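Local atomic coordinates of RNA-binding protein (Porphyromonas gingivalis W83, PDB entry 7JLY), a protein that probably binds RNA through a single RNA recognition motif domain and, in this crystal, carries a calcium ion at its surface. Residues A[52-55]-A[56-60]; A[61-64]-A[65-69]. One frame throughout, in Å; residues are numbered along the deposited sequence. Where two conformers were deposited one is given.

Interaction 1: residues A[52-55]-A[56-60]. With CA (calcium ion), chain C.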
ATOM      1  N   GLU A  52       7.704   4.028  -8.763  1.00 19.29           N
ATOM      2  CA  GLU A  52       8.100   4.409 -10.118  1.00 20.38           C
ATOM      3  C   GLU A  52       8.752   3.250 -10.882  1.00 22.63           C
ATOM      4  O   GLU A  52       8.614   3.144 -12.097  1.00 21.40           O
ATOM      5  CB  GLU A  52       9.040   5.617 -10.085  1.00 22.13           C
ATOM      6  CG  GLU A  52       9.400   6.171 -11.486  1.00 23.68           C
ATOM      7  CD  GLU A  52       8.173   6.589 -12.323  1.00 29.79           C
ATOM      8  OE1 GLU A  52       7.215   7.177 -11.758  1.00 26.67           O
ATOM      9  OE2 GLU A  52       8.170   6.328 -13.556  1.00 28.65           O
ATOM     10  N   ASP A  53       9.446   2.377 -10.151  0.60 21.53           N
ATOM     11  CA  ASP A  53      10.198   1.274 -10.746  0.60 23.19           C
ATOM     12  C   ASP A  53       9.503  -0.060 -10.497  0.60 22.77           C
ATOM     13  O   ASP A  53       9.381  -0.487  -9.348  0.60 22.04           O
ATOM     14  CB  ASP A  53      11.625   1.240 -10.178  0.60 24.41           C
ATOM     15  CG  ASP A  53      12.515   0.221 -10.872  0.60 25.86           C
ATOM     16  OD1 ASP A  53      13.072   0.555 -11.940  0.60 26.78           O
ATOM     17  OD2 ASP A  53      12.672  -0.903 -10.346  0.60 26.38           O
ATOM     18  N   GLU A  54       9.055  -0.711 -11.569  1.00 22.59           N
ATOM     19  CA  GLU A  54       8.384  -2.004 -11.468  1.00 22.31           C
ATOM     20  C   GLU A  54       9.197  -3.045 -10.724  1.00 25.28           C
ATOM     21  O   GLU A  54       8.646  -3.885 -10.009  1.00 22.43           O
ATOM     22  CB  GLU A  54       8.076  -2.551 -12.862  1.00 26.80           C
ATOM     23  CG  GLU A  54       6.648  -2.396 -13.281  1.00 37.95           C
ATOM     24  CD  GLU A  54       6.296  -3.295 -14.456  1.00 48.29           C
ATOM     25  OE1 GLU A  54       7.172  -4.082 -14.890  1.00 46.99           O
ATOM     26  OE2 GLU A  54       5.141  -3.217 -14.935  1.00 52.67           O
ATOM     27  N   ASN A  55      10.513  -3.002 -10.904  1.00 21.77           N
ATOM     28  CA  ASN A  55      11.366  -4.017 -10.301  1.00 23.37           C
ATOM     29  C   ASN A  55      11.408  -3.866  -8.781  1.00 23.76           C
ATOM     30  O   ASN A  55      11.296  -4.851  -8.050  1.00 19.61           O
ATOM     31  CB  ASN A  55      12.768  -3.943 -10.891  1.00 28.76           C
ATOM     32  CG  ASN A  55      13.640  -5.092 -10.448  1.00 41.97           C
ATOM     33  OD1 ASN A  55      14.199  -5.072  -9.349  1.00 46.10           O
ATOM     34  ND2 ASN A  55      13.764  -6.109 -11.301  1.00 43.77           N
ATOM     35  N   ASP A  56      11.537  -2.629  -8.303  1.00 21.51           N
ATOM     36  CA  ASP A  56      11.480  -2.375  -6.869  1.00 21.59           C
ATOM     37  C   ASP A  56      10.117  -2.744  -6.264  1.00 20.81           C
ATOM     38  O   ASP A  56      10.050  -3.240  -5.136  1.00 18.79           O
ATOM     39  CB  ASP A  56      11.826  -0.907  -6.577  1.00 21.93           C
ATOM     40  CG  ASP A  56      13.312  -0.610  -6.780  1.00 25.69           C
ATOM     41  OD1 ASP A  56      14.136  -1.540  -6.665  1.00 25.17           O
ATOM     42  OD2 ASP A  56      13.658   0.555  -7.063  1.00 31.45           O
ATOM     43  N   ALA A  57       9.036  -2.499  -7.008  1.00 17.66           N
ATOM     44  CA  ALA A  57       7.689  -2.838  -6.553  1.00 17.84           C
ATOM     45  C   ALA A  57       7.538  -4.349  -6.377  1.00 18.89           C
ATOM     46  O   ALA A  57       7.025  -4.819  -5.355  1.00 18.38           O
ATOM     47  CB  ALA A  57       6.648  -2.309  -7.532  1.00 17.85           C
ATOM     48  N   ARG A  58       7.978  -5.112  -7.375  1.00 18.27           N
ATOM     49  CA  ARG A  58       7.930  -6.574  -7.282  1.00 19.62           C
ATOM     50  C   ARG A  58       8.771  -7.067  -6.113  1.00 18.50           C
ATOM     51  O   ARG A  58       8.394  -8.024  -5.432  1.00 19.61           O
ATOM     52  CB  ARG A  58       8.403  -7.214  -8.588  1.00 19.97           C
ATOM     53  CG  ARG A  58       7.475  -6.895  -9.756  1.00 30.46           C
ATOM     54  CD  ARG A  58       7.717  -7.779 -10.977  1.00 39.74           C
ATOM     55  NE  ARG A  58       6.766  -7.480 -12.048  1.00 40.03           N
ATOM     56  CZ  ARG A  58       7.009  -6.635 -13.050  1.00 46.29           C
ATOM     57  NH1 ARG A  58       8.179  -6.008 -13.125  1.00 47.37           N
ATOM     58  NH2 ARG A  58       6.085  -6.416 -13.982  1.00 52.42           N
ATOM     59  N   ARG A  59       9.903  -6.412  -5.875  1.00 17.55           N
ATOM     60  CA  ARG A  59      10.751  -6.761  -4.737  1.00 17.19           C
ATOM     61  C   ARG A  59      10.016  -6.489  -3.424  1.00 18.74           C
ATOM     62  O   ARG A  59      10.065  -7.295  -2.492  1.00 17.13           O
ATOM     63  CB  ARG A  59      12.063  -5.977  -4.784  1.00 19.35           C
ATOM     64  CG  ARG A  59      12.820  -5.975  -3.474  1.00 20.01           C
ATOM     65  CD  ARG A  59      14.008  -5.025  -3.546  1.00 20.39           C
ATOM     66  NE  ARG A  59      15.015  -5.514  -4.485  1.00 22.38           N
ATOM     67  CZ  ARG A  59      15.961  -6.384  -4.144  1.00 23.62           C
ATOM     68  NH1 ARG A  59      16.011  -6.844  -2.895  1.00 24.18           N
ATOM     69  NH2 ARG A  59      16.853  -6.789  -5.036  1.00 23.63           N
ATOM     70  N   ALA A  60       9.327  -5.349  -3.349  1.00 14.41           N
ATOM     71  CA  ALA A  60       8.609  -5.005  -2.120  1.00 16.96           C
ATOM     72  C   ALA A  60       7.518  -6.032  -1.845  1.00 17.44           C
ATOM     73  O   ALA A  60       7.352  -6.489  -0.718  1.00 16.85           O
ATOM     74  CB  ALA A  60       8.014  -3.603  -2.204  1.00 16.60           C
TER
HETATM   75 CA    CA C 102       2.592  -3.399 -15.665  1.00 34.60          CA
HETATM   76  O   HOH W   1      14.515  -4.125  -7.017  1.00 25.17           O
HETATM   77  O   HOH W   2      16.754  -5.693  -7.742  1.00 30.89           O
HETATM   78  O   HOH W   3       2.986  -5.689 -14.683  1.00 34.43           O
HETATM   79  O   HOH W   4       1.249  -3.336 -13.638  1.00 33.14           O
HETATM   80  O   HOH W   5       4.406  -3.793 -16.955  1.00 36.01           O

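Interaction 2: residues A[61-64]-A[65-69]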
ATOM      1  N   ILE A  61       6.784  -6.415  -2.886  1.00 18.38           N
ATOM      2  CA  ILE A  61       5.723  -7.398  -2.715  1.00 16.76           C
ATOM      3  C   ILE A  61       6.291  -8.739  -2.232  1.00 19.25           C
ATOM      4  O   ILE A  61       5.728  -9.384  -1.349  1.00 19.56           O
ATOM      5  CB  ILE A  61       4.939  -7.581  -4.036  1.00 17.96           C
ATOM      6  CG1 ILE A  61       4.082  -6.342  -4.301  1.00 19.59           C
ATOM      7  CG2 ILE A  61       4.084  -8.861  -3.998  1.00 20.61           C
ATOM      8  CD1 ILE A  61       3.700  -6.156  -5.755  1.00 19.64           C
ATOM      9  N   GLU A  62       7.427  -9.137  -2.788  1.00 17.79           N
ATOM     10  CA  GLU A  62       8.031 -10.426  -2.453  1.00 18.96           C
ATOM     11  C   GLU A  62       8.517 -10.447  -1.001  1.00 18.92           C
ATOM     12  O   GLU A  62       8.378 -11.450  -0.295  1.00 19.23           O
ATOM     13  CB  GLU A  62       9.194 -10.727  -3.404  1.00 18.82           C
ATOM     14  CG  GLU A  62       9.986 -11.996  -3.081  1.00 23.36           C
ATOM     15  CD  GLU A  62       9.254 -13.266  -3.476  1.00 33.06           C
ATOM     16  OE1 GLU A  62       8.213 -13.172  -4.174  1.00 37.73           O
ATOM     17  OE2 GLU A  62       9.716 -14.363  -3.082  1.00 37.60           O
ATOM     18  N   GLU A  63       9.079  -9.333  -0.555  1.00 17.02           N
ATOM     19  CA  GLU A  63       9.561  -9.254   0.820  1.00 16.54           C
ATOM     20  C   GLU A  63       8.394  -9.160   1.797  1.00 17.42           C
ATOM     21  O   GLU A  63       8.361  -9.846   2.827  1.00 17.45           O
ATOM     22  CB  GLU A  63      10.502  -8.052   1.006  1.00 15.04           C
ATOM     23  CG  GLU A  63      10.836  -7.789   2.479  1.00 17.13           C
ATOM     24  CD  GLU A  63      12.101  -6.987   2.671  1.00 18.44           C
ATOM     25  OE1 GLU A  63      12.995  -7.062   1.791  1.00 18.69           O
ATOM     26  OE2 GLU A  63      12.199  -6.290   3.704  1.00 17.03           O
ATOM     27  N   LEU A  64       7.425  -8.316   1.472  1.00 17.03           N
ATOM     28  CA  LEU A  64       6.369  -8.002   2.430  1.00 17.94           C
ATOM     29  C   LEU A  64       5.299  -9.076   2.524  1.00 19.37           C
ATOM     30  O   LEU A  64       4.544  -9.098   3.502  1.00 18.50           O
ATOM     31  CB  LEU A  64       5.723  -6.661   2.093  1.00 16.86           C
ATOM     32  CG  LEU A  64       6.604  -5.429   2.321  1.00 16.97           C
ATOM     33  CD1 LEU A  64       5.901  -4.193   1.800  1.00 17.94           C
ATOM     34  CD2 LEU A  64       6.933  -5.252   3.803  1.00 19.38           C
ATOM     35  N   PHE A  65       5.239  -9.958   1.522  1.00 21.46           N
ATOM     36  CA  PHE A  65       4.220 -11.010   1.469  1.00 21.86           C
ATOM     37  C   PHE A  65       4.086 -11.777   2.788  1.00 23.49           C
ATOM     38  O   PHE A  65       5.071 -12.307   3.317  1.00 22.11           O
ATOM     39  CB  PHE A  65       4.513 -12.001   0.334  1.00 22.24           C
ATOM     40  CG  PHE A  65       3.544 -13.158   0.285  1.00 30.42           C
ATOM     41  CD1 PHE A  65       2.269 -12.990  -0.235  1.00 30.28           C
ATOM     42  CD2 PHE A  65       3.904 -14.404   0.772  1.00 31.09           C
ATOM     43  CE1 PHE A  65       1.369 -14.046  -0.269  1.00 30.06           C
ATOM     44  CE2 PHE A  65       3.008 -15.466   0.739  1.00 33.91           C
ATOM     45  CZ  PHE A  65       1.740 -15.281   0.217  1.00 36.04           C
ATOM     46  N   ASP A  66       2.861 -11.784   3.319  1.00 25.18           N
ATOM     47  CA  ASP A  66       2.486 -12.581   4.490  1.00 23.19           C
ATOM     48  C   ASP A  66       3.033 -12.028   5.812  1.00 23.89           C
ATOM     49  O   ASP A  66       2.825 -12.628   6.860  1.00 26.48           O
ATOM     50  CB  ASP A  66       2.953 -14.031   4.316  1.00 26.51           C
ATOM     51  CG  ASP A  66       1.943 -15.033   4.823  1.00 36.33           C
ATOM     52  OD1 ASP A  66       0.760 -14.945   4.414  1.00 36.81           O
ATOM     53  OD2 ASP A  66       2.339 -15.910   5.627  1.00 41.08           O
ATOM     54  N   GLN A  67       3.732 -10.896   5.772  1.00 20.05           N
ATOM     55  CA  GLN A  67       4.218 -10.295   7.008  1.00 19.96           C
ATOM     56  C   GLN A  67       3.087  -9.571   7.740  1.00 19.60           C
ATOM     57  O   GLN A  67       2.158  -9.072   7.125  1.00 19.35           O
ATOM     58  CB  GLN A  67       5.363  -9.319   6.732  1.00 20.87           C
ATOM     59  CG  GLN A  67       6.669  -9.985   6.312  1.00 22.24           C
ATOM     60  CD  GLN A  67       7.846  -9.049   6.470  1.00 22.26           C
ATOM     61  OE1 GLN A  67       8.007  -8.413   7.513  1.00 28.44           O
ATOM     62  NE2 GLN A  67       8.657  -8.936   5.433  1.00 19.81           N
ATOM     63  N   GLU A  68       3.162  -9.528   9.062  1.00 19.16           N
ATOM     64  CA  GLU A  68       2.235  -8.716   9.825  1.00 18.68           C
ATOM     65  C   GLU A  68       2.754  -7.293   9.911  1.00 19.63           C
ATOM     66  O   GLU A  68       3.961  -7.068   9.999  1.00 23.95           O
ATOM     67  CB  GLU A  68       2.037  -9.305  11.224  1.00 20.51           C
ATOM     68  CG  GLU A  68       1.257 -10.595  11.200  1.00 17.54           C
ATOM     69  CD  GLU A  68       1.281 -11.326  12.521  1.00 25.24           C
ATOM     70  OE1 GLU A  68       1.987 -10.877  13.450  1.00 25.56           O
ATOM     71  OE2 GLU A  68       0.593 -12.358  12.618  1.00 26.46           O
ATOM     72  N   PHE A  69       1.827  -6.341   9.874  1.00 17.33           N
ATOM     73  CA  PHE A  69       2.120  -4.921   9.942  1.00 17.14           C
ATOM     74  C   PHE A  69       1.078  -4.306  10.882  1.00 20.77           C
ATOM     75  O   PHE A  69      -0.125  -4.461  10.653  1.00 19.41           O
ATOM     76  CB  PHE A  69       2.068  -4.305   8.532  1.00 17.33           C
ATOM     77  CG  PHE A  69       2.347  -2.828   8.486  1.00 22.04           C
ATOM     78  CD1 PHE A  69       3.598  -2.329   8.824  1.00 21.22           C
ATOM     79  CD2 PHE A  69       1.373  -1.941   8.049  1.00 19.72           C
ATOM     80  CE1 PHE A  69       3.865  -0.971   8.758  1.00 21.48           C
ATOM     81  CE2 PHE A  69       1.632  -0.576   7.986  1.00 24.71           C
ATOM     82  CZ  PHE A  69       2.876  -0.091   8.343  1.00 21.41           C
TER

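Interaction 1: residues A[52-55]-A[56-60]
The guanidinium of Arg58 meets Glu54 OE1 at its edge, near its own plane, while the two flat groups stand almost perpendicular, 86° apart. In this salt bridge both terminal nitrogens share OE1, Arg58 NH1 at 2.8 Å from above the carboxylate plane and Arg58 NH2 at 2.7 Å in a weak bond. That leaves Glu54 OE2 for the calcium ion, 2.7 Å away, whose other ligands here are waters 3, 4 and 5. Water 3 also accepts a weak bond from Arg58 NH2. The arginine probably offsets charge on a carboxylate already polarised by the metal.

This is the first turn of helix 54-64, the second helix of the RRM fold, where Asp53 is the N-cap. In the conformer given, a chi1 of -173° turns the Asp53 carboxylate back over the helix start, OD2 2.9 Å from Asp56 N and accepting through its anti lone pair. A short acidic side chain suits this position: its negative charge probably interacts favourably with the partial positive charge of the helix start. Ala57, small and buried, lies against Met3, Ile5 and Met51 of the sheet. Water 1 bridges Asn55 OD1, Asp56 OD1 and Arg59 NE, in the Arg59 guanidinium plane.

Interaction 2: residues A[61-64]-A[65-69]
Gln67 reaches back over the end of helix 54-64 and gives its side-chain amide to the backbone of Glu63, NE2 lying 2.8 Å from Glu63 O. Its CG stands beside the backbone N (chi1 -71°) and the chain then runs extended, which brings CB and CG past Leu64 O and carries the amide one residue further back. The acceptor lies close to the plane of the amide, but the donor sits well above the carbonyl plane of Glu63, 49° out of it, so the bond does not follow a lone pair. The N-H itself points fairly straight at the oxygen (158°).

Gln67 grips the helix end a second time through its backbone: Gln67 N is 3.0 Å from Leu64 O, closing a type II beta turn from Leu64 to Gln67. Phe65 is where the chain leaves helical geometry, yet Phe65 N still bonds to Ile61 O at 3.0 Å. Asp66 takes the third position of the turn with a positive phi, and the chain proceeds into strand 68-69.

The Glu63 side chain runs extended and its OE2 bonds to Tyr26 OH. Only the CG of this chain comes near the amide, at 3.8 Å from Gln67 NE2. Leu64, buried, suits the inner side of the helix, packing on Leu22, Leu23 and Tyr26.

The last-turn carbonyls of Glu63 and Leu64 have no following helical amides to meet them; glutamine, long enough to reach Glu63 O and neutral, supplies one donor while its main chain supplies the other.

Interactions 1 and 2 are the two ends of one helix, 54-64, with centres 14 Å apart; their segments join at Ala60 and Ile61 and otherwise do not touch. Each end is closed by a side chain that bonds to main-chain atoms, in opposite senses: an acidic side chain accepts from an amide at the start, a neutral amide donor serves a carbonyl at the finish. Both also meet the sheet: Ala57 of interaction 1 on Met3, Ile5 and Met51, Ile61 of interaction 2 on Val76. The calcium ion belongs to interaction 1; the side chain of Ile61, in interaction 2, is about 10 Å from it and about 9 Å from that of Glu54.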